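Local coordinates for HTH hxlR-type domain-containing protein (Enterococcus faecalis, PDB 1Z7U) that probably binds DNA and regulates transcription as a winged helix-turn-helix protein of the HxlR-like family, although its precise role is unknown, at residues L16-G21 against E61-V66; M28-L31 against T35-N38; E40-L45 against R51-R56; V66-F71 against P76-T81. All coordinates share one frame; numbering follows the deposited sequence. Where two conformers were deposited one is given.

Interaction 1. Residues L16-G21 against E61-V66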
loop_
_atom_site.group_PDB
_atom_site.type_symbol
_atom_site.label_atom_id
_atom_site.label_comp_id
_atom_site.label_asym_id
_atom_site.label_seq_id
_atom_site.Cartn_x
_atom_site.Cartn_y
_atom_site.Cartn_z
ATOM N N LEU A 16 3.474 -6.297 -0.065
ATOM C CA LEU A 16 4.581 -5.435 0.381
ATOM C C LEU A 16 5.925 -6.160 0.442
ATOM O O LEU A 16 6.966 -5.574 0.165
ATOM C CB LEU A 16 4.273 -4.772 1.730
ATOM C CG LEU A 16 3.206 -3.676 1.827
ATOM C CD1 LEU A 16 2.837 -3.432 3.285
ATOM C CD2 LEU A 16 3.648 -2.354 1.141
ATOM N N SER A 17 5.887 -7.433 0.819
ATOM C CA SER A 17 7.084 -8.271 0.914
ATOM C C SER A 17 7.794 -8.448 -0.428
ATOM O O SER A 17 8.989 -8.734 -0.467
ATOM C CB SER A 17 6.741 -9.637 1.533
ATOM O OG SER A 17 6.200 -10.532 0.564
ATOM N N THR A 18 7.067 -8.289 -1.533
ATOM C CA THR A 18 7.696 -8.337 -2.867
ATOM C C THR A 18 8.431 -7.030 -3.256
ATOM O O THR A 18 9.187 -7.007 -4.242
ATOM C CB THR A 18 6.681 -8.697 -3.982
ATOM O OG1 THR A 18 5.783 -7.597 -4.212
ATOM C CG2 THR A 18 5.901 -9.931 -3.612
ATOM N N ILE A 19 8.224 -5.955 -2.489
ATOM C CA ILE A 19 8.702 -4.641 -2.893
ATOM C C ILE A 19 9.377 -3.809 -1.782
ATOM O O ILE A 19 9.829 -2.684 -2.023
ATOM C CB ILE A 19 7.539 -3.835 -3.573
ATOM C CG1 ILE A 19 8.084 -2.755 -4.529
ATOM C CG2 ILE A 19 6.533 -3.280 -2.516
ATOM C CD1 ILE A 19 9.026 -3.304 -5.599
ATOM N N ASN A 20 9.460 -4.352 -0.572
ATOM C CA ASN A 20 9.932 -3.567 0.567
ATOM C C ASN A 20 11.435 -3.712 0.829
ATOM O O ASN A 20 12.031 -2.909 1.561
ATOM C CB ASN A 20 9.077 -3.838 1.822
ATOM C CG ASN A 20 9.166 -5.282 2.302
ATOM O OD1 ASN A 20 9.976 -6.076 1.810
ATOM N ND2 ASN A 20 8.327 -5.627 3.286
ATOM N N GLY A 21 12.033 -4.720 0.197
ATOM C CA GLY A 21 13.474 -4.960 0.260
ATOM C C GLY A 21 14.294 -3.786 -0.261
ATOM O O GLY A 21 13.822 -2.998 -1.090
ATOM N N GLU A 61 12.131 -10.554 -10.550
ATOM C CA GLU A 61 11.747 -11.437 -11.663
ATOM C C GLU A 61 10.993 -12.676 -11.157
ATOM O O GLU A 61 9.990 -13.079 -11.740
ATOM C CB GLU A 61 12.973 -11.854 -12.502
ATOM C CG GLU A 61 12.604 -12.724 -13.733
ATOM C CD GLU A 61 13.809 -13.222 -14.562
ATOM O OE1 GLU A 61 13.589 -13.597 -15.737
ATOM O OE2 GLU A 61 14.954 -13.232 -14.055
ATOM N N LYS A 62 11.490 -13.261 -10.068
ATOM C CA LYS A 62 10.877 -14.427 -9.419
ATOM C C LYS A 62 9.439 -14.136 -8.993
ATOM O O LYS A 62 8.548 -14.948 -9.202
ATOM C CB LYS A 62 11.673 -14.804 -8.165
ATOM C CG LYS A 62 11.746 -16.291 -7.878
ATOM C CD LYS A 62 12.597 -16.990 -8.951
ATOM C CE LYS A 62 14.059 -16.477 -8.986
ATOM N NZ LYS A 62 15.096 -17.444 -8.469
ATOM N N ASP A 63 9.252 -12.973 -8.370
ATOM C CA ASP A 63 7.973 -12.550 -7.826
ATOM C C ASP A 63 6.997 -12.101 -8.903
ATOM O O ASP A 63 5.815 -11.908 -8.613
ATOM C CB ASP A 63 8.175 -11.435 -6.785
ATOM C CG ASP A 63 8.810 -11.946 -5.506
ATOM O OD1 ASP A 63 8.836 -13.180 -5.313
ATOM O OD2 ASP A 63 9.289 -11.129 -4.689
ATOM N N GLY A 64 7.490 -11.930 -10.133
ATOM C CA GLY A 64 6.643 -11.598 -11.279
ATOM C C GLY A 64 6.513 -10.110 -11.552
ATOM O O GLY A 64 5.576 -9.680 -12.210
ATOM N N LEU A 65 7.457 -9.319 -11.052
ATOM C CA LEU A 65 7.359 -7.859 -11.168
ATOM C C LEU A 65 8.209 -7.319 -12.307
ATOM O O LEU A 65 7.910 -6.273 -12.868
ATOM C CB LEU A 65 7.803 -7.188 -9.870
ATOM C CG LEU A 65 7.017 -7.395 -8.588
ATOM C CD1 LEU A 65 7.842 -6.870 -7.429
ATOM C CD2 LEU A 65 5.706 -6.665 -8.700
ATOM N N VAL A 66 9.284 -8.045 -12.617
ATOM C CA VAL A 66 10.276 -7.621 -13.591
ATOM C C VAL A 66 10.433 -8.695 -14.669
ATOM O O VAL A 66 10.480 -9.887 -14.367
ATOM C CB VAL A 66 11.625 -7.313 -12.888
ATOM C CG1 VAL A 66 12.788 -7.274 -13.878
ATOM C CG2 VAL A 66 11.527 -6.002 -12.121
HETATM O O HOH W 1 10.709 -8.945 -5.266
#

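Interaction 2. Residues M28-L31 against T35-N38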
loop_
_atom_site.group_PDB
_atom_site.type_symbol
_atom_site.label_atom_id
_atom_site.label_comp_id
_atom_site.label_asym_id
_atom_site.label_seq_id
_atom_site.Cartn_x
_atom_site.Cartn_y
_atom_site.Cartn_z
HETATM N N MSE A 28 12.139 -0.201 -9.263
HETATM C CA MSE A 28 10.833 -0.063 -9.877
HETATM C C MSE A 28 10.616 1.328 -10.498
HETATM O O MSE A 28 10.058 1.429 -11.601
HETATM C CB MSE A 28 9.742 -0.398 -8.854
HETATM C CG MSE A 28 8.332 -0.106 -9.317
HETATM SE SE MSE A 28 6.955 -0.842 -8.120
HETATM C CE MSE A 28 6.982 -2.739 -8.786
ATOM N N ASP A 29 11.046 2.380 -9.787
ATOM C CA ASP A 29 11.007 3.756 -10.303
ATOM C C ASP A 29 11.796 3.881 -11.609
ATOM O O ASP A 29 11.330 4.504 -12.560
ATOM C CB ASP A 29 11.568 4.753 -9.286
ATOM C CG ASP A 29 10.533 5.226 -8.263
ATOM O OD1 ASP A 29 9.322 5.046 -8.470
ATOM O OD2 ASP A 29 10.948 5.798 -7.230
ATOM N N GLU A 30 12.980 3.272 -11.651
ATOM C CA GLU A 30 13.828 3.297 -12.854
ATOM C C GLU A 30 13.198 2.543 -14.009
ATOM O O GLU A 30 13.225 3.007 -15.135
ATOM C CB GLU A 30 15.219 2.723 -12.573
ATOM C CG GLU A 30 16.091 3.594 -11.682
ATOM C CD GLU A 30 16.320 4.985 -12.262
ATOM O OE1 GLU A 30 16.472 5.087 -13.502
ATOM O OE2 GLU A 30 16.340 5.969 -11.480
ATOM N N LEU A 31 12.619 1.385 -13.721
ATOM C CA LEU A 31 11.986 0.577 -14.760
ATOM C C LEU A 31 10.677 1.167 -15.255
ATOM O O LEU A 31 10.305 0.985 -16.418
ATOM C CB LEU A 31 11.798 -0.868 -14.290
ATOM C CG LEU A 31 13.085 -1.616 -13.936
ATOM C CD1 LEU A 31 12.794 -3.048 -13.513
ATOM C CD2 LEU A 31 14.084 -1.595 -15.087
ATOM N N THR A 35 12.447 0.699 -20.368
ATOM C CA THR A 35 13.390 -0.419 -20.421
ATOM C C THR A 35 14.815 -0.008 -20.024
ATOM O O THR A 35 15.275 1.077 -20.373
ATOM C CB THR A 35 13.372 -1.078 -21.813
ATOM O OG1 THR A 35 14.080 -2.319 -21.756
ATOM C CG2 THR A 35 13.992 -0.156 -22.907
ATOM N N LYS A 36 15.498 -0.858 -19.266
ATOM C CA LYS A 36 16.816 -0.510 -18.745
ATOM C C LYS A 36 17.799 -1.662 -18.852
ATOM O O LYS A 36 17.429 -2.824 -18.691
ATOM C CB LYS A 36 16.749 -0.080 -17.271
ATOM C CG LYS A 36 16.038 1.228 -16.975
ATOM C CD LYS A 36 16.887 2.449 -17.306
ATOM C CE LYS A 36 16.070 3.736 -17.160
ATOM N NZ LYS A 36 14.736 3.656 -17.826
ATOM N N ARG A 37 19.059 -1.320 -19.120
ATOM C CA ARG A 37 20.148 -2.284 -19.094
ATOM C C ARG A 37 20.832 -2.195 -17.737
ATOM O O ARG A 37 20.704 -1.197 -17.024
ATOM C CB ARG A 37 21.158 -2.043 -20.234
ATOM C CG ARG A 37 20.532 -1.646 -21.583
ATOM C CD ARG A 37 21.308 -2.160 -22.806
ATOM N NE ARG A 37 22.643 -1.572 -22.959
ATOM C CZ ARG A 37 23.767 -2.274 -23.126
ATOM N NH1 ARG A 37 24.933 -1.646 -23.258
ATOM N NH2 ARG A 37 23.732 -3.602 -23.174
ATOM N N ASN A 38 21.556 -3.253 -17.390
ATOM C CA ASN A 38 22.260 -3.347 -16.119
ATOM C C ASN A 38 23.120 -2.116 -15.791
ATOM O O ASN A 38 23.038 -1.556 -14.691
ATOM C CB ASN A 38 23.080 -4.640 -16.125
ATOM C CG ASN A 38 23.859 -4.839 -14.867
ATOM O OD1 ASN A 38 24.980 -4.327 -14.723
ATOM N ND2 ASN A 38 23.286 -5.605 -13.941
#

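Interaction 3. Residues E40-L45 against R51-R56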
loop_
_atom_site.group_PDB
_atom_site.type_symbol
_atom_site.label_atom_id
_atom_site.label_comp_id
_atom_site.label_asym_id
_atom_site.label_seq_id
_atom_site.Cartn_x
_atom_site.Cartn_y
_atom_site.Cartn_z
ATOM N N GLU A 40 22.953 1.001 -16.994
ATOM C CA GLU A 40 22.088 2.157 -16.700
ATOM C C GLU A 40 21.618 2.188 -15.241
ATOM O O GLU A 40 21.640 3.239 -14.598
ATOM C CB GLU A 40 20.875 2.178 -17.630
ATOM C CG GLU A 40 21.221 1.892 -19.078
ATOM C CD GLU A 40 20.090 2.208 -20.017
ATOM O OE1 GLU A 40 19.360 1.277 -20.422
ATOM O OE2 GLU A 40 19.934 3.400 -20.346
ATOM N N LEU A 41 21.194 1.029 -14.734
ATOM C CA LEU A 41 20.770 0.878 -13.342
ATOM C C LEU A 41 21.930 1.060 -12.372
ATOM O O LEU A 41 21.765 1.671 -11.315
ATOM C CB LEU A 41 20.115 -0.485 -13.126
ATOM C CG LEU A 41 18.882 -0.793 -13.974
ATOM C CD1 LEU A 41 18.496 -2.259 -13.868
ATOM C CD2 LEU A 41 17.719 0.123 -13.582
HETATM N N MSE A 42 23.097 0.521 -12.736
HETATM C CA MSE A 42 24.329 0.726 -11.976
HETATM C C MSE A 42 24.643 2.209 -11.828
HETATM O O MSE A 42 25.006 2.665 -10.745
HETATM C CB MSE A 42 25.515 0.013 -12.642
HETATM C CG MSE A 42 25.569 -1.498 -12.401
HETATM SE SE MSE A 42 25.743 -1.986 -10.505
HETATM C CE MSE A 42 27.503 -1.191 -10.077
ATOM N N ARG A 43 24.484 2.955 -12.922
ATOM C CA ARG A 43 24.754 4.394 -12.929
ATOM C C ARG A 43 23.702 5.212 -12.175
ATOM O O ARG A 43 24.050 6.072 -11.352
ATOM C CB ARG A 43 24.954 4.908 -14.360
ATOM C CG ARG A 43 26.372 4.672 -14.871
ATOM C CD ARG A 43 26.557 5.058 -16.333
ATOM N NE ARG A 43 26.278 3.940 -17.238
ATOM C CZ ARG A 43 25.297 3.915 -18.146
ATOM N NH1 ARG A 43 25.136 2.841 -18.914
ATOM N NH2 ARG A 43 24.475 4.955 -18.301
ATOM N N ALA A 44 22.427 4.929 -12.446
ATOM C CA ALA A 44 21.305 5.656 -11.855
ATOM C C ALA A 44 21.181 5.465 -10.342
ATOM O O ALA A 44 20.755 6.368 -9.632
ATOM C CB ALA A 44 20.010 5.268 -12.541
ATOM N N LEU A 45 21.557 4.290 -9.850
ATOM C CA LEU A 45 21.387 3.981 -8.441
ATOM C C LEU A 45 22.721 4.056 -7.725
ATOM O O LEU A 45 23.511 3.117 -7.747
ATOM C CB LEU A 45 20.712 2.616 -8.263
ATOM C CG LEU A 45 19.346 2.478 -8.950
ATOM C CD1 LEU A 45 18.827 1.079 -8.818
ATOM C CD2 LEU A 45 18.350 3.467 -8.371
ATOM N N ARG A 51 26.441 -7.020 -7.173
ATOM C CA ARG A 51 25.962 -8.176 -6.422
ATOM C C ARG A 51 24.560 -7.887 -5.856
ATOM O O ARG A 51 23.637 -8.683 -6.029
ATOM C CB ARG A 51 26.951 -8.520 -5.312
ATOM C CG ARG A 51 26.870 -9.959 -4.821
ATOM C CD ARG A 51 28.068 -10.291 -3.928
ATOM N NE ARG A 51 29.277 -10.598 -4.700
ATOM C CZ ARG A 51 30.513 -10.599 -4.199
ATOM N NH1 ARG A 51 30.731 -10.297 -2.918
ATOM N NH2 ARG A 51 31.538 -10.888 -4.986
ATOM N N VAL A 52 24.413 -6.731 -5.210
ATOM C CA VAL A 52 23.105 -6.295 -4.698
ATOM C C VAL A 52 22.076 -6.114 -5.830
ATOM O O VAL A 52 20.967 -6.633 -5.741
ATOM C CB VAL A 52 23.227 -5.054 -3.768
ATOM C CG1 VAL A 52 21.862 -4.502 -3.394
ATOM C CG2 VAL A 52 23.996 -5.430 -2.507
ATOM N N LEU A 53 22.471 -5.448 -6.914
ATOM C CA LEU A 53 21.597 -5.250 -8.078
ATOM C C LEU A 53 21.022 -6.536 -8.671
ATOM O O LEU A 53 19.797 -6.669 -8.786
ATOM C CB LEU A 53 22.296 -4.426 -9.160
ATOM C CG LEU A 53 21.535 -4.072 -10.444
ATOM C CD1 LEU A 53 20.242 -3.274 -10.175
ATOM C CD2 LEU A 53 22.444 -3.312 -11.380
ATOM N N THR A 54 21.885 -7.480 -9.057
ATOM C CA THR A 54 21.397 -8.725 -9.659
ATOM C C THR A 54 20.505 -9.492 -8.678
ATOM O O THR A 54 19.477 -10.056 -9.080
ATOM C CB THR A 54 22.537 -9.641 -10.207
ATOM O OG1 THR A 54 23.498 -9.896 -9.175
ATOM C CG2 THR A 54 23.238 -8.992 -11.381
ATOM N N ASP A 55 20.886 -9.487 -7.404
ATOM C CA ASP A 55 20.078 -10.105 -6.344
ATOM C C ASP A 55 18.647 -9.556 -6.329
ATOM O O ASP A 55 17.687 -10.319 -6.386
ATOM C CB ASP A 55 20.740 -9.919 -4.967
ATOM C CG ASP A 55 19.952 -10.583 -3.836
ATOM O OD1 ASP A 55 19.989 -11.832 -3.724
ATOM O OD2 ASP A 55 19.303 -9.855 -3.045
ATOM N N ARG A 56 18.522 -8.231 -6.267
ATOM C CA ARG A 56 17.235 -7.542 -6.348
ATOM C C ARG A 56 16.432 -7.928 -7.569
ATOM O O ARG A 56 15.256 -8.281 -7.450
ATOM C CB ARG A 56 17.442 -6.035 -6.347
ATOM C CG ARG A 56 17.151 -5.356 -5.020
ATOM C CD ARG A 56 18.265 -5.562 -4.010
ATOM N NE ARG A 56 18.211 -6.892 -3.427
ATOM C CZ ARG A 56 17.483 -7.210 -2.363
ATOM N NH1 ARG A 56 16.739 -6.288 -1.750
ATOM N NH2 ARG A 56 17.504 -8.455 -1.908
#

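Interaction 4. Residues V66-F71 against P76-T81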
loop_
_atom_site.group_PDB
_atom_site.type_symbol
_atom_site.label_atom_id
_atom_site.label_comp_id
_atom_site.label_asym_id
_atom_site.label_seq_id
_atom_site.Cartn_x
_atom_site.Cartn_y
_atom_site.Cartn_z
ATOM N N VAL A 66 9.284 -8.045 -12.617
ATOM C CA VAL A 66 10.276 -7.621 -13.591
ATOM C C VAL A 66 10.433 -8.695 -14.669
ATOM O O VAL A 66 10.480 -9.887 -14.367
ATOM C CB VAL A 66 11.625 -7.313 -12.888
ATOM C CG1 VAL A 66 12.788 -7.274 -13.878
ATOM C CG2 VAL A 66 11.527 -6.002 -12.121
ATOM N N HIS A 67 10.468 -8.259 -15.926
ATOM C CA HIS A 67 10.746 -9.127 -17.060
ATOM C C HIS A 67 12.193 -8.913 -17.493
ATOM O O HIS A 67 12.667 -7.774 -17.572
ATOM C CB HIS A 67 9.780 -8.831 -18.209
ATOM C CG HIS A 67 9.879 -9.793 -19.353
ATOM N ND1 HIS A 67 10.592 -9.514 -20.503
ATOM C CD2 HIS A 67 9.364 -11.034 -19.524
ATOM C CE1 HIS A 67 10.503 -10.540 -21.333
ATOM N NE2 HIS A 67 9.766 -11.476 -20.761
ATOM N N ARG A 68 12.896 -10.018 -17.722
ATOM C CA ARG A 68 14.258 -9.993 -18.252
ATOM C C ARG A 68 14.269 -10.589 -19.653
ATOM O O ARG A 68 13.916 -11.760 -19.836
ATOM C CB ARG A 68 15.203 -10.773 -17.358
ATOM C CG ARG A 68 16.642 -10.398 -17.571
ATOM C CD ARG A 68 17.589 -11.330 -16.844
ATOM N NE ARG A 68 18.099 -12.311 -17.786
ATOM C CZ ARG A 68 19.378 -12.516 -18.067
ATOM N NH1 ARG A 68 19.683 -13.431 -18.968
ATOM N NH2 ARG A 68 20.339 -11.842 -17.449
ATOM N N GLU A 69 14.641 -9.777 -20.641
ATOM C CA GLU A 69 14.726 -10.254 -22.030
ATOM C C GLU A 69 16.158 -10.203 -22.525
ATOM O O GLU A 69 16.833 -9.174 -22.411
ATOM C CB GLU A 69 13.820 -9.448 -22.966
ATOM C CG GLU A 69 13.632 -10.112 -24.339
ATOM C CD GLU A 69 12.731 -9.323 -25.281
ATOM O OE1 GLU A 69 12.567 -9.757 -26.448
ATOM O OE2 GLU A 69 12.186 -8.271 -24.858
ATOM N N SER A 70 16.630 -11.330 -23.047
ATOM C CA SER A 70 17.958 -11.386 -23.650
ATOM C C SER A 70 17.817 -11.260 -25.160
ATOM O O SER A 70 16.976 -11.917 -25.769
ATOM C CB SER A 70 18.687 -12.683 -23.287
ATOM O OG SER A 70 20.040 -12.635 -23.739
ATOM N N PHE A 71 18.622 -10.390 -25.756
ATOM C CA PHE A 71 18.627 -10.249 -27.205
ATOM C C PHE A 71 19.851 -10.972 -27.786
ATOM O O PHE A 71 20.985 -10.707 -27.370
ATOM C CB PHE A 71 18.618 -8.769 -27.596
ATOM C CG PHE A 71 17.350 -8.048 -27.229
ATOM C CD1 PHE A 71 17.127 -7.615 -25.921
ATOM C CD2 PHE A 71 16.375 -7.791 -28.196
ATOM C CE1 PHE A 71 15.943 -6.948 -25.582
ATOM C CE2 PHE A 71 15.186 -7.113 -27.870
ATOM C CZ PHE A 71 14.973 -6.690 -26.562
ATOM N N PRO A 76 25.421 -10.062 -26.877
ATOM C CA PRO A 76 24.047 -10.082 -26.377
ATOM C C PRO A 76 23.726 -8.869 -25.503
ATOM O O PRO A 76 24.600 -8.306 -24.851
ATOM C CB PRO A 76 23.983 -11.374 -25.553
ATOM C CG PRO A 76 25.036 -12.218 -26.104
ATOM C CD PRO A 76 26.142 -11.284 -26.490
ATOM N N ARG A 77 22.465 -8.473 -25.526
ATOM C CA ARG A 77 22.003 -7.323 -24.788
ATOM C C ARG A 77 20.808 -7.788 -23.960
ATOM O O ARG A 77 19.955 -8.524 -24.455
ATOM C CB ARG A 77 21.645 -6.210 -25.771
ATOM C CG ARG A 77 20.989 -4.978 -25.173
ATOM C CD ARG A 77 20.719 -3.945 -26.257
ATOM N NE ARG A 77 19.896 -4.481 -27.345
ATOM C CZ ARG A 77 18.599 -4.237 -27.499
ATOM N NH1 ARG A 77 17.950 -3.468 -26.623
ATOM N NH2 ARG A 77 17.945 -4.763 -28.526
ATOM N N VAL A 78 20.788 -7.399 -22.686
ATOM C CA VAL A 78 19.746 -7.836 -21.751
ATOM C C VAL A 78 18.944 -6.624 -21.280
ATOM O O VAL A 78 19.520 -5.687 -20.725
ATOM C CB VAL A 78 20.348 -8.610 -20.533
ATOM C CG1 VAL A 78 19.242 -9.051 -19.558
ATOM C CG2 VAL A 78 21.157 -9.821 -21.008
ATOM N N GLU A 79 17.633 -6.658 -21.536
ATOM C CA GLU A 79 16.685 -5.601 -21.158
ATOM C C GLU A 79 15.859 -5.988 -19.926
ATOM O O GLU A 79 15.323 -7.103 -19.848
ATOM C CB GLU A 79 15.703 -5.306 -22.308
ATOM C CG GLU A 79 16.136 -4.243 -23.339
ATOM C CD GLU A 79 14.989 -3.812 -24.287
ATOM O OE1 GLU A 79 13.791 -4.011 -23.943
ATOM O OE2 GLU A 79 15.286 -3.258 -25.376
ATOM N N TYR A 80 15.741 -5.055 -18.982
ATOM C CA TYR A 80 14.799 -5.201 -17.864
ATOM C C TYR A 80 13.606 -4.245 -17.996
ATOM O O TYR A 80 13.763 -3.070 -18.310
ATOM C CB TYR A 80 15.507 -4.977 -16.543
ATOM C CG TYR A 80 16.623 -5.963 -16.272
ATOM C CD1 TYR A 80 16.350 -7.194 -15.696
ATOM C CD2 TYR A 80 17.954 -5.663 -16.587
ATOM C CE1 TYR A 80 17.353 -8.098 -15.431
ATOM C CE2 TYR A 80 18.975 -6.576 -16.335
ATOM C CZ TYR A 80 18.660 -7.797 -15.756
ATOM O OH TYR A 80 19.637 -8.729 -15.466
ATOM N N THR A 81 12.412 -4.773 -17.768
ATOM C CA THR A 81 11.183 -3.986 -17.772
ATOM C C THR A 81 10.280 -4.424 -16.610
ATOM O O THR A 81 10.539 -5.459 -15.976
ATOM C CB THR A 81 10.397 -4.182 -19.084
ATOM O OG1 THR A 81 10.435 -5.559 -19.449
ATOM C CG2 THR A 81 10.986 -3.348 -20.218
HETATM O O HOH W 2 12.375 -6.657 -20.558
#

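Interaction 1. Residues L16-G21 against E61-V66
Where helix 50-63 ends, just ahead of the first strand of the wing, Asp63 in its last turn and Leu65 just beyond it receive Thr18 and Ile19 from the turn that follows helix 8-17. Thr18 touches both: its CB stands 3.6 Å from OD2 of Asp63, with CG2 reaching over to the same carboxylate, while its carbonyl O is 3.5 Å from CD1 of Leu65. The hydroxyl of Thr18, placed between its own backbone N and carbonyl carbon by a chi1 of 71°, turns back to hydrogen-bond to Ala15 O. A water molecule supplies the polar link across the contact, donating to Thr18 O and to Asp63 OD2, each at 2.7 Å, and so ties the carboxylate to a backbone carbonyl. In the winged helix-turn-helix fold this junction passes the chain from helix to wing; here Gly64, with a positive phi of 93°, closes the helix in a Schellman motif. Leu65 can then point back at the turn, where its CD1 meets CD1 of Ile19 at 4.2 Å, the two side chains crossing at roughly a right angle. Leu89 of helix 84-110 touches Thr18, Ile19 and Leu65, and Trp99 of the second subunit packs on both Thr18 and Leu65.

Interaction 2. Residues M28-L31 against T35-N38
Lys36 reaches back over the end of helix 24-33 and contacts it with both its aliphatic stem and its ammonium group. The stem lies against Leu31, whose CD2 is 3.8 Å from Lys36 CB and nearly as close to CG. Further out, NZ donates a hydrogen bond of 3.2 Å to the carbonyl O of Glu30, tilted 28° out of the carbonyl plane. Bends at chi2 (-77°) and chi4 (-47°) fold the lysine chain round so that NZ arrives at this carbonyl. NZ also donates to Gly34 O, just past the helix, and so bridges a carbonyl of the last turn and one beyond it. The Glu30 carboxylate stays apart from the charge: OE1 lies 3.9 Å from Lys36 CE but 4.9 Å from NZ, near enough for a probable electrostatic attraction without direct contact. The backbone of Lys36 is held in turn by Tyr80, and Thr35 OG1 is hydrogen-bonded to OE1 of Glu79 in the conformer modelled. These bonds attach the linker to strand 77-82 of the wing before Arg37, at the N-cap position, leads into helix 38-44, whose Leu41 packs against both Glu30 and Lys36.

Interaction 3. Residues E40-L45 against R51-R56
Leu53 projects from helix 50-63 toward helix 38-44 and rests its two methyl groups against the side chains of Leu41 and Met42. Its CG is anti to the backbone N (chi1 -178°), which carries the branch straight out across the gap, and chi2 of 59° spreads the methyls over both neighbours. CD2 does most of the touching: it lies 3.7 Å from SE of Met42, modelled as selenomethionine, and 3.8 Å from CG of the same residue. Bends at chi2 (-61°) and chi3 curl the Met42 chain, bringing the selenium over this methyl. Leu41 meets Leu53 through CB, 4.1 Å from both CD1 and CD2 of Leu53. The contact is wholly apolar, a pairing of side chains between the two helices of the helix-turn-helix unit, and the second of these is the usual DNA-recognition helix in such proteins. Along that helix, Arg56 pairs with the carboxylate of its neighbour Asp55, though the modelled separation is too short to be reliable, while its NH1 bonds to Lys22 O. Ile48, in the turn joining the helices, also touches Leu53, whereas Leu45, at the end of helix 38-44, packs on Leu27 of helix 24-33.

Interaction 4. Residues V66-F71 against P76-T81
Residues 66-71 and 77-81 pair as the antiparallel hairpin that forms the wing of the winged-helix fold, with six backbone hydrogen bonds between them. His67 with Thr81, Glu69 with Glu79 and Phe71 with Arg77 are the hydrogen-bonded pairs; each exchanges both N-H groups and both carbonyls. The last pair is uneven: Phe71 N reaches Arg77 O at 2.6 Å, whereas Arg77 N is 3.3 Å from Phe71 O. Glu79 O accepts from Glu69 N and also from a water, 3.1 Å away, which bonds to Thr81 OG1, the donor undecided, and weakly to His67 ND1. On this side of the hairpin the Arg77 guanidinium lies flat on the Phe71 ring, a cation-pi stack with CZ 4.0 Å from the centroid and planes 24° apart. The same guanidinium has two carboxylate partners: in the modelled conformer of Glu79, NH1 pairs with OE2, the carboxylate's other oxygen being turned to Thr35, and NH2 forms a salt bridge with Glu73 in the hairpin loop. On the other face, the stem of Arg68 lies beside the Tyr80 ring, guanidinium and ring planes 68° apart, with Val78 CG1 over one face of the guanidinium. Tyr80 touches Leu57 of helix 50-63 and Leu31 of helix 24-33, and Val66 packs on Met60 and Leu31, seating the base of the wing on both helices.

How the interactions relate
All four contacts belong to the winged helix-turn-helix fold. Interactions 2 and 3 come in series along the chain, both within the span bracketed by interaction 1, and interaction 4 follows, sharing Val66 with interaction 1. Interactions 2 and 3 have centres about 9 Å apart, interactions 2 and 4 about 10 Å, and interactions 1 and 4 about 17 Å. Helix 50-63 serves interactions 1 and 3 at different points along its length. Residues 28-38 form the hub: Met28 meets Ile19 and Leu65, Asn38 packs on Leu53, and Leu31 reaches Val66. Helix-turn-helix and wing, the parts that probably engage DNA, are thereby connected to the region contacting the second subunit.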